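Local structure of Ispd/ispf bifunctional enzyme (Campylobacter jejuni, 1W55) at residues H243-V248 with N279-E284; A250-D255 with M355-S360; I87-V92 with S151-L156; E78-A83 with K158-N163. The protein catalyses two steps of non-mevalonate isoprenoid synthesis, transferring the cytidylyl group of CTP to methylerythritol phosphate and, in its second domain, cyclising the phosphorylated product with release of CMP. One frame throughout, in Å; residues are numbered along the deposited sequence.

Contact 1. Residues H243-V248 with N279-E284; sequences HSDGDV and NANSME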
loop_
_atom_site.group_PDB
_atom_site.type_symbol
_atom_site.label_atom_id
_atom_site.label_comp_id
_atom_site.label_asym_id
_atom_site.label_seq_id
_atom_site.Cartn_x
_atom_site.Cartn_y
_atom_site.Cartn_z
ATOM N N HIS A 243 17.725 -46.667 29.019
ATOM C CA HIS A 243 17.074 -45.591 28.255
ATOM C C HIS A 243 16.704 -46.029 26.839
ATOM O O HIS A 243 17.230 -45.495 25.843
ATOM C CB HIS A 243 17.971 -44.343 28.195
ATOM C CG HIS A 243 18.300 -43.777 29.538
ATOM N ND1 HIS A 243 19.479 -44.059 30.191
ATOM C CD2 HIS A 243 17.591 -42.971 30.365
ATOM C CE1 HIS A 243 19.493 -43.438 31.358
ATOM N NE2 HIS A 243 18.358 -42.770 31.486
ATOM N N SER A 244 15.794 -46.997 26.766
ATOM C CA SER A 244 15.355 -47.593 25.505
ATOM C C SER A 244 16.547 -48.199 24.754
ATOM O O SER A 244 17.218 -49.104 25.258
ATOM C CB SER A 244 14.627 -46.560 24.636
ATOM O OG SER A 244 13.729 -45.780 25.409
ATOM N N ASP A 245 16.817 -47.669 23.565
ATOM C CA ASP A 245 17.918 -48.123 22.735
ATOM C C ASP A 245 19.199 -47.328 23.006
ATOM O O ASP A 245 20.164 -47.442 22.248
ATOM C CB ASP A 245 17.512 -48.023 21.261
ATOM C CG ASP A 245 17.012 -46.618 20.871
ATOM O OD1 ASP A 245 17.124 -45.677 21.696
ATOM O OD2 ASP A 245 16.500 -46.357 19.756
ATOM N N GLY A 246 19.195 -46.514 24.070
ATOM C CA GLY A 246 20.376 -45.780 24.519
ATOM C C GLY A 246 20.782 -44.520 23.740
ATOM O O GLY A 246 21.855 -43.958 23.968
ATOM N N ASP A 247 19.936 -44.070 22.825
ATOM C CA ASP A 247 20.245 -42.925 21.965
ATOM C C ASP A 247 20.218 -41.601 22.746
ATOM O O ASP A 247 19.193 -40.921 22.760
ATOM C CB ASP A 247 19.225 -42.916 20.819
ATOM C CG ASP A 247 19.674 -42.119 19.609
ATOM O OD1 ASP A 247 20.365 -41.069 19.742
ATOM O OD2 ASP A 247 19.321 -42.457 18.460
ATOM N N VAL A 248 21.332 -41.246 23.404
ATOM C CA VAL A 248 21.413 -39.994 24.178
ATOM C C VAL A 248 21.170 -38.793 23.300
ATOM O O VAL A 248 20.617 -37.799 23.753
ATOM C CB VAL A 248 22.809 -39.619 24.740
ATOM C CG1 VAL A 248 22.768 -39.342 26.249
ATOM C CG2 VAL A 248 23.950 -40.479 24.248
ATOM N N ASN A 279 11.770 -51.103 25.014
ATOM C CA ASN A 279 11.809 -51.515 23.616
ATOM C C ASN A 279 11.539 -50.407 22.589
ATOM O O ASN A 279 11.480 -50.676 21.387
ATOM C CB ASN A 279 10.918 -52.745 23.391
ATOM C CG ASN A 279 11.392 -53.957 24.190
ATOM O OD1 ASN A 279 10.610 -54.585 24.906
ATOM N ND2 ASN A 279 12.685 -54.275 24.084
ATOM N N ALA A 280 11.421 -49.166 23.064
ATOM C CA ALA A 280 11.114 -48.028 22.196
ATOM C C ALA A 280 12.226 -47.698 21.184
ATOM O O ALA A 280 13.415 -47.880 21.448
ATOM C CB ALA A 280 10.769 -46.799 23.034
ATOM N N ASN A 281 11.808 -47.249 20.010
ATOM C CA ASN A 281 12.691 -46.596 19.060
ATOM C C ASN A 281 12.713 -45.099 19.401
ATOM O O ASN A 281 11.710 -44.407 19.198
ATOM C CB ASN A 281 12.173 -46.841 17.640
ATOM C CG ASN A 281 13.049 -46.213 16.565
ATOM O OD1 ASN A 281 13.768 -45.245 16.808
ATOM N ND2 ASN A 281 12.972 -46.759 15.358
ATOM N N SER A 282 13.840 -44.621 19.941
ATOM C CA SER A 282 14.017 -43.210 20.375
ATOM C C SER A 282 13.748 -42.147 19.311
ATOM O O SER A 282 13.308 -41.050 19.627
ATOM C CB SER A 282 15.428 -43.003 20.907
ATOM O OG SER A 282 15.551 -43.539 22.210
ATOM N N MET A 283 14.021 -42.484 18.055
ATOM C CA MET A 283 13.755 -41.601 16.931
ATOM C C MET A 283 12.245 -41.474 16.682
ATOM O O MET A 283 11.774 -40.427 16.226
ATOM C CB MET A 283 14.472 -42.102 15.666
ATOM C CG MET A 283 15.994 -41.943 15.707
ATOM S SD MET A 283 16.530 -40.227 16.056
ATOM C CE MET A 283 16.458 -39.468 14.406
ATOM N N GLU A 284 11.501 -42.540 16.982
ATOM C CA GLU A 284 10.039 -42.504 16.911
ATOM C C GLU A 284 9.484 -41.665 18.055
ATOM O O GLU A 284 8.528 -40.911 17.862
ATOM C CB GLU A 284 9.446 -43.928 16.919
ATOM C CG GLU A 284 7.915 -44.008 16.910
ATOM C CD GLU A 284 7.257 -43.402 15.665
ATOM O OE1 GLU A 284 7.842 -43.466 14.554
ATOM O OE2 GLU A 284 6.138 -42.860 15.800
#
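Asp245 and Ser282 carry the polar part of this contact, each through two atoms. The hydroxyl of Ser282 donates to Asp245, OG to OD1 at 2.7 Å, meeting the oxygen on its syn side and 25° out of the carboxylate plane. The backbone N of the same serine reaches the other oxygen, Asp245 OD2, at 3.2 Å from above that plane. Asp245 CG sits between its own backbone N and carbonyl carbon (chi1 54°), and the carboxylate it carries lies against the first turn of helix 282-295. A weak bond from Asp247 N to Asp245 OD1 adds a second donor to that oxygen. Ser282 OG is also hydrogen-bonded to His251, a metal ligand by similarity, which would make Asp245 an outer-shell neighbour of the metal site.

Capping bonds fix both helix starts. Asn281 OD1 accepts from Met283 N at 3.0 Å, while Asp247 OD1 takes Ala250 N and Asp247 OD2 accepts from Gly231 N.

The remaining touches are van der Waals contacts. Ser244 CB rests 3.7 Å from Ala280 O, and its OG, bonded to Phe277 O, lies 3.9 Å from Ala280 CB. Asp247 CB meets Ser282 CB at 3.8 Å.

A type II' turn from His243 to Gly246 shapes the loop, closed by Gly246 N to His243 O; His243 makes a weak hydrogen bond to bound CMP and stacks on His219. The contact thus joins the loop between strand 238-240 and helix 248-260 to the beginning of helix 282-295, with Met283 leaning on helix 318-329.

Contact 2. Residues A250-D255 with M355-S360; sequences AHSLTD and MAVLSS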
loop_
_atom_site.group_PDB
_atom_site.type_symbol
_atom_site.label_atom_id
_atom_site.label_comp_id
_atom_site.label_asym_id
_atom_site.label_seq_id
_atom_site.Cartn_x
_atom_site.Cartn_y
_atom_site.Cartn_z
ATOM N N ALA A 250 19.192 -38.524 20.526
ATOM C CA ALA A 250 17.761 -38.378 20.284
ATOM C C ALA A 250 17.060 -37.846 21.539
ATOM O O ALA A 250 16.157 -37.023 21.450
ATOM C CB ALA A 250 17.147 -39.718 19.840
ATOM N N HIS A 251 17.506 -38.302 22.705
ATOM C CA HIS A 251 16.901 -37.910 23.967
ATOM C C HIS A 251 17.176 -36.446 24.290
ATOM O O HIS A 251 16.274 -35.735 24.738
ATOM C CB HIS A 251 17.376 -38.837 25.094
ATOM C CG HIS A 251 17.004 -40.270 24.870
ATOM N ND1 HIS A 251 17.691 -41.320 25.440
ATOM C CD2 HIS A 251 16.030 -40.824 24.109
ATOM C CE1 HIS A 251 17.152 -42.460 25.047
ATOM N NE2 HIS A 251 16.138 -42.186 24.244
ATOM N N SER A 252 18.407 -35.999 24.029
ATOM C CA SER A 252 18.773 -34.605 24.260
ATOM C C SER A 252 17.986 -33.707 23.317
ATOM O O SER A 252 17.465 -32.671 23.723
ATOM C CB SER A 252 20.276 -34.398 24.057
ATOM O OG SER A 252 20.611 -33.022 24.125
ATOM N N LEU A 253 17.892 -34.120 22.059
ATOM C CA LEU A 253 17.190 -33.340 21.058
ATOM C C LEU A 253 15.680 -33.227 21.362
ATOM O O LEU A 253 15.085 -32.161 21.213
ATOM C CB LEU A 253 17.425 -33.933 19.676
ATOM C CG LEU A 253 16.724 -33.240 18.523
ATOM C CD1 LEU A 253 17.035 -31.715 18.497
ATOM C CD2 LEU A 253 17.112 -33.938 17.216
ATOM N N THR A 254 15.075 -34.329 21.790
ATOM C CA THR A 254 13.688 -34.324 22.244
ATOM C C THR A 254 13.471 -33.263 23.332
ATOM O O THR A 254 12.517 -32.498 23.276
ATOM C CB THR A 254 13.334 -35.719 22.779
ATOM O OG1 THR A 254 13.500 -36.709 21.727
ATOM C CG2 THR A 254 11.867 -35.774 23.167
ATOM N N ASP A 255 14.366 -33.214 24.318
ATOM C CA ASP A 255 14.281 -32.205 25.369
ATOM C C ASP A 255 14.326 -30.771 24.810
ATOM O O ASP A 255 13.572 -29.921 25.253
ATOM C CB ASP A 255 15.388 -32.416 26.399
ATOM C CG ASP A 255 14.899 -33.145 27.644
ATOM O OD1 ASP A 255 13.749 -33.631 27.632
ATOM O OD2 ASP A 255 15.595 -33.283 28.681
ATOM N N MET A 355 28.742 -40.550 28.049
ATOM C CA MET A 355 28.776 -39.467 27.076
ATOM C C MET A 355 27.595 -38.512 27.241
ATOM O O MET A 355 26.530 -38.894 27.751
ATOM C CB MET A 355 28.927 -40.002 25.644
ATOM C CG MET A 355 27.676 -40.524 24.976
ATOM S SD MET A 355 27.930 -40.755 23.167
ATOM C CE MET A 355 26.978 -39.672 22.605
ATOM N N ALA A 356 27.791 -37.272 26.810
ATOM C CA ALA A 356 26.751 -36.268 26.938
ATOM C C ALA A 356 26.445 -35.631 25.589
ATOM O O ALA A 356 27.282 -35.634 24.680
ATOM C CB ALA A 356 27.160 -35.210 27.967
ATOM N N VAL A 357 25.231 -35.106 25.456
ATOM C CA VAL A 357 24.818 -34.421 24.239
ATOM C C VAL A 357 24.123 -33.089 24.572
ATOM O O VAL A 357 23.147 -33.053 25.329
ATOM C CB VAL A 357 23.916 -35.311 23.347
ATOM C CG1 VAL A 357 23.504 -34.550 22.101
ATOM C CG2 VAL A 357 24.631 -36.647 22.962
ATOM N N LEU A 358 24.659 -32.001 24.019
ATOM C CA LEU A 358 24.033 -30.685 24.093
ATOM C C LEU A 358 23.300 -30.391 22.781
ATOM O O LEU A 358 23.896 -30.493 21.698
ATOM C CB LEU A 358 25.087 -29.603 24.362
ATOM C CG LEU A 358 24.595 -28.145 24.357
ATOM C CD1 LEU A 358 23.701 -27.864 25.581
ATOM C CD2 LEU A 358 25.771 -27.151 24.284
ATOM N N SER A 359 22.025 -30.020 22.882
ATOM C CA SER A 359 21.197 -29.662 21.731
ATOM C C SER A 359 20.663 -28.240 21.838
ATOM O O SER A 359 20.315 -27.788 22.927
ATOM C CB SER A 359 19.998 -30.615 21.587
ATOM O OG SER A 359 20.415 -31.960 21.442
ATOM N N SER A 360 20.603 -27.546 20.697
ATOM C CA SER A 360 19.928 -26.258 20.597
ATOM C C SER A 360 18.979 -26.267 19.406
ATOM O O SER A 360 19.302 -26.770 18.323
ATOM C CB SER A 360 20.903 -25.083 20.440
ATOM O OG SER A 360 21.953 -25.170 21.372
#
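Helix 248-260 of the cyclodiphosphate synthase domain lies on the sheet through strand 354-365, and Ser252 and Ser359 make the polar link between the two. The hydroxyls form a chain of two hydrogen bonds: Ser359 OG donates to Ser252 OG at 2.9 Å, and Ser252 OG in turn donates to Val357 O at 2.8 Å. That second bond arrives from above the carbonyl plane, 62° out of it. Ser252 OG is anti to its backbone N (chi1 173°), which lays it between the strand carbonyl and the Ser359 hydroxyl. Both serines are buried, and the two bonds give each hydroxyl a partner.

Around them the packing is close and small. Val357 CG1 meets Ser252 CB at 3.8 Å, and Leu253 CB comes within 4.0 Å of Ser359 OG. Small serines at the interface are consistent with the short distance between the axes, 7.4 Å, and the segments run nearly the same way, crossing at -32°. Val357 and Ser359 also touch Ile305 of strand 298-308, while Ser252 touches Asp217, a metal and substrate ligand by similarity.

On the other side of the strand, Leu358 packs against Leu358 of both the second and the third subunits. The helix therefore covers one face of the sheet and the subunits meet at the other, as in the alpha/beta fold of trimeric IspF, whose helical layer here carries the predicted metal ligand His251.

Contact 3. Residues I87-V92 with S151-L156; sequences IDSEFV and SKTKLL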
loop_
_atom_site.group_PDB
_atom_site.type_symbol
_atom_site.label_atom_id
_atom_site.label_comp_id
_atom_site.label_asym_id
_atom_site.label_seq_id
_atom_site.Cartn_x
_atom_site.Cartn_y
_atom_site.Cartn_z
ATOM N N ILE A 87 -23.011 -20.067 34.619
ATOM C CA ILE A 87 -23.669 -18.799 34.302
ATOM C C ILE A 87 -24.912 -18.578 35.155
ATOM O O ILE A 87 -25.751 -19.471 35.276
ATOM C CB ILE A 87 -24.054 -18.746 32.794
ATOM C CG1 ILE A 87 -22.858 -19.125 31.902
ATOM C CG2 ILE A 87 -24.659 -17.376 32.419
ATOM C CD1 ILE A 87 -21.629 -18.240 32.063
ATOM N N ASP A 88 -25.027 -17.384 35.738
ATOM C CA ASP A 88 -26.232 -17.022 36.487
ATOM C C ASP A 88 -26.856 -15.690 36.053
ATOM O O ASP A 88 -27.799 -15.215 36.682
ATOM C CB ASP A 88 -25.999 -17.084 38.012
ATOM C CG ASP A 88 -24.911 -16.127 38.494
ATOM O OD1 ASP A 88 -24.761 -15.020 37.927
ATOM O OD2 ASP A 88 -24.160 -16.400 39.456
ATOM N N SER A 89 -26.330 -15.099 34.983
ATOM C CA SER A 89 -26.912 -13.892 34.402
ATOM C C SER A 89 -28.109 -14.268 33.530
ATOM O O SER A 89 -28.183 -15.397 33.035
ATOM C CB SER A 89 -25.864 -13.103 33.594
ATOM O OG SER A 89 -25.444 -13.798 32.420
ATOM N N GLU A 90 -29.039 -13.326 33.351
ATOM C CA GLU A 90 -30.242 -13.547 32.549
ATOM C C GLU A 90 -29.936 -13.966 31.104
ATOM O O GLU A 90 -30.632 -14.811 30.529
ATOM C CB GLU A 90 -31.130 -12.291 32.534
ATOM C CG GLU A 90 -32.568 -12.567 32.088
ATOM C CD GLU A 90 -33.425 -11.316 31.917
ATOM O OE1 GLU A 90 -33.024 -10.225 32.377
ATOM O OE2 GLU A 90 -34.522 -11.427 31.319
ATOM N N PHE A 91 -28.918 -13.342 30.519
ATOM C CA PHE A 91 -28.562 -13.607 29.131
ATOM C C PHE A 91 -27.178 -14.215 29.017
ATOM O O PHE A 91 -26.308 -13.999 29.875
ATOM C CB PHE A 91 -28.649 -12.333 28.300
ATOM C CG PHE A 91 -30.023 -11.741 28.261
ATOM C CD1 PHE A 91 -30.373 -10.704 29.132
ATOM C CD2 PHE A 91 -30.978 -12.225 27.367
ATOM C CE1 PHE A 91 -31.656 -10.154 29.111
ATOM C CE2 PHE A 91 -32.263 -11.686 27.335
ATOM C CZ PHE A 91 -32.605 -10.647 28.210
ATOM N N VAL A 92 -26.994 -14.989 27.956
ATOM C CA VAL A 92 -25.688 -15.541 27.632
ATOM C C VAL A 92 -25.422 -15.438 26.136
ATOM O O VAL A 92 -26.247 -15.839 25.308
ATOM C CB VAL A 92 -25.515 -17.000 28.159
ATOM C CG1 VAL A 92 -26.505 -17.954 27.502
ATOM C CG2 VAL A 92 -24.070 -17.481 27.971
ATOM N N SER A 151 -29.023 -15.952 24.058
ATOM C CA SER A 151 -30.179 -16.681 24.548
ATOM C C SER A 151 -30.457 -16.288 25.984
ATOM O O SER A 151 -29.557 -15.825 26.699
ATOM C CB SER A 151 -29.931 -18.194 24.484
ATOM O OG SER A 151 -29.680 -18.616 23.162
ATOM N N LYS A 152 -31.703 -16.478 26.400
ATOM C CA LYS A 152 -32.039 -16.424 27.817
ATOM C C LYS A 152 -31.433 -17.677 28.419
ATOM O O LYS A 152 -31.689 -18.800 27.957
ATOM C CB LYS A 152 -33.556 -16.385 28.046
ATOM C CG LYS A 152 -34.271 -15.198 27.383
ATOM C CD LYS A 152 -35.031 -14.345 28.406
ATOM C CE LYS A 152 -35.991 -13.346 27.735
ATOM N NZ LYS A 152 -36.826 -13.980 26.650
ATOM N N THR A 153 -30.605 -17.461 29.432
ATOM C CA THR A 153 -29.832 -18.513 30.074
ATOM C C THR A 153 -30.690 -19.679 30.557
ATOM O O THR A 153 -30.383 -20.846 30.276
ATOM C CB THR A 153 -29.048 -17.905 31.233
ATOM O OG1 THR A 153 -28.257 -16.822 30.728
ATOM C CG2 THR A 153 -28.023 -18.888 31.778
ATOM N N LYS A 154 -31.775 -19.357 31.258
ATOM C CA LYS A 154 -32.636 -20.383 31.844
ATOM C C LYS A 154 -33.239 -21.283 30.765
ATOM O O LYS A 154 -33.300 -22.497 30.940
ATOM C CB LYS A 154 -33.726 -19.753 32.728
ATOM C CG LYS A 154 -33.168 -18.981 33.939
ATOM C CD LYS A 154 -34.284 -18.389 34.808
ATOM C CE LYS A 154 -34.437 -16.881 34.586
ATOM N NZ LYS A 154 -34.009 -16.079 35.773
ATOM N N LEU A 155 -33.647 -20.685 29.647
ATOM C CA LEU A 155 -34.243 -21.436 28.540
ATOM C C LEU A 155 -33.249 -22.345 27.819
ATOM O O LEU A 155 -33.606 -23.460 27.418
ATOM C CB LEU A 155 -34.911 -20.497 27.530
ATOM C CG LEU A 155 -36.243 -19.877 27.984
ATOM C CD1 LEU A 155 -36.819 -19.007 26.892
ATOM C CD2 LEU A 155 -37.274 -20.931 28.430
ATOM N N LEU A 156 -32.016 -21.860 27.644
ATOM C CA LEU A 156 -30.978 -22.622 26.959
ATOM C C LEU A 156 -30.554 -23.804 27.822
ATOM O O LEU A 156 -30.344 -24.903 27.311
ATOM C CB LEU A 156 -29.781 -21.729 26.585
ATOM C CG LEU A 156 -28.671 -22.339 25.717
ATOM C CD1 LEU A 156 -29.228 -22.896 24.416
ATOM C CD2 LEU A 156 -27.523 -21.334 25.438
HETATM O O HOH W 1 -32.264 -16.533 31.889
#
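Thr153 and Val92 bury the most surface here, where the end of strand 149-152 turns into helix 153-159 beside the start of strand 91-96. Thr153 OG1 donates to Ser89 O at 2.7 Å, tilted 30° from the carbonyl plane, and Thr153 N gives a straight bond to Glu90 O at 2.9 Å. Its methyl, CG2, lies anti to the backbone N (chi1 -55° for OG1) and crosses Ile87 at about a right angle, 3.7 Å from Ile87 CG2. A water bound to Glu90 O also accepts from Lys154 N, bridging the loop to the first turn of the helix.

Val92 pairs with Ser151 as an antiparallel hydrogen-bonded pair: Val92 N to Ser151 O and Ser151 N to Val92 O are both 3.0 Å. Val92 CG1 also reaches Leu156 CD2 at 4.1 Å.

Glu90, third in buried area, runs beside Lys152 in the same direction; Lys152 CD approaches Phe91 CE2 at 4.0 Å, and Glu90 CG lies over one face of that ring, toward its rim. Strand 91-96 pairs in parallel with strand 4-9 on its other edge, so the antiparallel join made here belongs to the mixed sheet of the GT-A-like cytidylyltransferase domain.

Contact 4. Residues E78-A83 with K158-N163; sequences ESLKKA and KALDQN. With C (cytidine-5'-monophosphate), chain D.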
loop_
_atom_site.group_PDB
_atom_site.type_symbol
_atom_site.label_atom_id
_atom_site.label_comp_id
_atom_site.label_asym_id
_atom_site.label_seq_id
_atom_site.Cartn_x
_atom_site.Cartn_y
_atom_site.Cartn_z
ATOM N N GLU A 78 -22.891 -30.598 24.596
ATOM C CA GLU A 78 -22.406 -31.003 25.916
ATOM C C GLU A 78 -21.394 -30.037 26.523
ATOM O O GLU A 78 -21.490 -29.722 27.711
ATOM C CB GLU A 78 -21.863 -32.431 25.959
ATOM C CG GLU A 78 -21.892 -32.960 27.391
ATOM C CD GLU A 78 -21.252 -34.321 27.592
ATOM O OE1 GLU A 78 -20.604 -34.859 26.670
ATOM O OE2 GLU A 78 -21.408 -34.859 28.709
ATOM N N SER A 79 -20.429 -29.567 25.736
ATOM C CA SER A 79 -19.515 -28.536 26.238
ATOM C C SER A 79 -20.300 -27.319 26.703
ATOM O O SER A 79 -20.047 -26.780 27.779
ATOM C CB SER A 79 -18.494 -28.131 25.175
ATOM O OG SER A 79 -17.756 -29.258 24.733
ATOM N N LEU A 80 -21.272 -26.915 25.891
ATOM C CA LEU A 80 -22.132 -25.774 26.188
ATOM C C LEU A 80 -22.916 -25.969 27.492
ATOM O O LEU A 80 -22.945 -25.082 28.350
ATOM C CB LEU A 80 -23.095 -25.509 25.012
ATOM C CG LEU A 80 -24.029 -24.295 25.170
ATOM C CD1 LEU A 80 -23.281 -23.028 25.649
ATOM C CD2 LEU A 80 -24.772 -24.018 23.870
ATOM N N LYS A 81 -23.544 -27.136 27.625
ATOM C CA LYS A 81 -24.344 -27.463 28.802
ATOM C C LYS A 81 -23.512 -27.383 30.078
ATOM O O LYS A 81 -23.961 -26.831 31.092
ATOM C CB LYS A 81 -24.985 -28.852 28.644
ATOM C CG LYS A 81 -25.614 -29.423 29.914
ATOM C CD LYS A 81 -26.275 -30.774 29.651
ATOM C CE LYS A 81 -27.296 -31.110 30.739
ATOM N NZ LYS A 81 -28.221 -32.187 30.280
ATOM N N LYS A 82 -22.298 -27.926 30.030
ATOM C CA LYS A 82 -21.399 -27.872 31.183
ATOM C C LYS A 82 -21.006 -26.437 31.518
ATOM O O LYS A 82 -21.007 -26.050 32.683
ATOM C CB LYS A 82 -20.150 -28.722 30.951
ATOM C CG LYS A 82 -20.419 -30.221 30.829
ATOM C CD LYS A 82 -19.185 -30.959 30.317
ATOM C CE LYS A 82 -18.082 -31.006 31.382
ATOM N NZ LYS A 82 -16.888 -31.768 30.920
ATOM N N ALA A 83 -20.694 -25.644 30.497
ATOM C CA ALA A 83 -20.293 -24.250 30.720
ATOM C C ALA A 83 -21.439 -23.395 31.255
ATOM O O ALA A 83 -21.207 -22.455 32.021
ATOM C CB ALA A 83 -19.719 -23.645 29.446
ATOM N N LYS A 158 -32.585 -25.329 29.964
ATOM C CA LYS A 158 -33.706 -26.262 29.812
ATOM C C LYS A 158 -33.664 -26.952 28.456
ATOM O O LYS A 158 -33.899 -28.155 28.360
ATOM C CB LYS A 158 -35.053 -25.545 29.988
ATOM C CG LYS A 158 -35.919 -26.107 31.114
ATOM C CD LYS A 158 -37.137 -25.220 31.376
ATOM C CE LYS A 158 -37.076 -24.580 32.766
ATOM N NZ LYS A 158 -37.314 -23.104 32.719
ATOM N N ALA A 159 -33.353 -26.181 27.413
ATOM C CA ALA A 159 -33.247 -26.707 26.053
ATOM C C ALA A 159 -32.267 -27.880 25.921
ATOM O O ALA A 159 -32.443 -28.715 25.042
ATOM C CB ALA A 159 -32.873 -25.590 25.077
ATOM N N LEU A 160 -31.252 -27.933 26.791
ATOM C CA LEU A 160 -30.183 -28.942 26.694
ATOM C C LEU A 160 -30.299 -30.016 27.762
ATOM O O LEU A 160 -29.358 -30.778 27.991
ATOM C CB LEU A 160 -28.786 -28.294 26.749
ATOM C CG LEU A 160 -28.462 -27.249 25.676
ATOM C CD1 LEU A 160 -27.123 -26.558 25.959
ATOM C CD2 LEU A 160 -28.471 -27.888 24.298
ATOM N N ASP A 161 -31.466 -30.079 28.395
ATOM C CA ASP A 161 -31.744 -31.056 29.443
ATOM C C ASP A 161 -31.479 -32.511 29.027
ATOM O O ASP A 161 -30.877 -33.258 29.784
ATOM C CB ASP A 161 -33.177 -30.897 29.960
ATOM C CG ASP A 161 -33.510 -31.888 31.068
ATOM O OD1 ASP A 161 -32.655 -32.105 31.964
ATOM O OD2 ASP A 161 -34.601 -32.495 31.114
ATOM N N GLN A 162 -31.894 -32.892 27.820
ATOM C CA GLN A 162 -31.766 -34.277 27.365
ATOM C C GLN A 162 -31.058 -34.454 26.028
ATOM O O GLN A 162 -30.281 -35.398 25.856
ATOM C CB GLN A 162 -33.144 -34.937 27.279
ATOM C CG GLN A 162 -33.754 -35.253 28.633
ATOM C CD GLN A 162 -35.128 -35.861 28.521
ATOM O OE1 GLN A 162 -35.470 -36.448 27.488
ATOM N NE2 GLN A 162 -35.920 -35.734 29.583
ATOM N N ASN A 163 -31.355 -33.574 25.074
ATOM C CA ASN A 163 -30.816 -33.694 23.727
ATOM C C ASN A 163 -29.517 -32.903 23.554
ATOM O O ASN A 163 -29.508 -31.676 23.607
ATOM C CB ASN A 163 -31.866 -33.266 22.703
ATOM C CG ASN A 163 -31.435 -33.515 21.263
ATOM O OD1 ASN A 163 -30.276 -33.847 20.976
ATOM N ND2 ASN A 163 -32.377 -33.349 20.344
HETATM O OP3 C D . -18.508 -26.749 13.939
HETATM P P C D . -18.548 -27.667 15.137
HETATM O OP1 C D . -17.560 -28.801 15.034
HETATM O OP2 C D . -19.937 -28.048 15.595
HETATM O "O5'" C D . -17.906 -26.797 16.332
HETATM C "C5'" C D . -18.477 -25.570 16.761
HETATM C "C4'" C D . -17.725 -25.043 17.984
HETATM O "O4'" C D . -17.980 -25.846 19.143
HETATM C "C3'" C D . -16.221 -25.028 17.785
HETATM O "O3'" C D . -15.759 -23.766 18.228
HETATM C "C2'" C D . -15.690 -26.128 18.679
HETATM O "O2'" C D . -14.400 -25.841 19.207
HETATM C "C1'" C D . -16.747 -26.201 19.769
HETATM N N1 C D . -16.841 -27.555 20.312
HETATM C C2 C D . -16.754 -27.726 21.704
HETATM O O2 C D . -16.604 -26.727 22.459
HETATM N N3 C D . -16.837 -28.974 22.207
HETATM C C4 C D . -16.985 -30.056 21.395
HETATM N N4 C D . -17.057 -31.303 21.930
HETATM C C5 C D . -17.069 -29.901 20.016
HETATM C C6 C D . -16.993 -28.617 19.491
HETATM O O HOH W 2 -30.153 -32.151 32.688
#
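This is a helix-to-loop contact, part apolar and part polar, between helix 76-84 and the segment that leaves helix 153-159 in the cytidylyltransferase domain. Leu160, the first residue past that helix to abandon helical geometry, supplies the apolar half. Its CD1 lies 3.9 Å from Leu80 CG, and the two leucine side chains cross at about a right angle. The same CD1 also comes to 4.1 Å from Lys81 CB.

Lys81 supplies the polar half. Its extended chain reaches out from the helix to Leu160 O, which takes a hydrogen bond from NZ at 2.9 Å, tilted 21° from the carbonyl plane. A water extends this link: it accepts from Lys81 NZ at 3.1 Å and donates to Asp161 OD1 at 2.6 Å. The ammonium and carboxylate, bridged in this way, would still attract one another, though NZ and OD1 are not in direct contact.

Two residues before Lys81, Ser79 serves the nucleotide. Its OG donates to N3 of the bound CMP at 2.7 Å, and Gly73 N is hydrogen-bonded to that OG, so helix 76-84 carries a base-recognising group as well as the groups packed here. Leu80 continues onto Ile7 and Leu9 of strand 4-9 and Asp169 of helix 169-174, whose Ala172 also meets Leu160; the contact thus lies between helices 76-84, 153-159 and 169-174.

How the contacts relate
The four contacts fall into two pairs, one in each catalytic domain and on opposite sides of the chain's centre. Contacts 3 and 4 come first and share helix 153-159. Their centres are 12 Å apart, and Leu156 CD2 of contact 3 touches Leu80 CD2 of contact 4 at 4.2 Å; helix 76-84 and strand 91-96 are consecutive elements, and both segments of contact 3 fall between those of contact 4 in the sequence. Contacts 1 and 2, also 12 Å apart between centres, alternate along the chain and meet around His251 and Ser282. Between the pairs the centres lie about 46 to 53 Å apart without touching, consistent with two separately built active-site domains in one polypeptide.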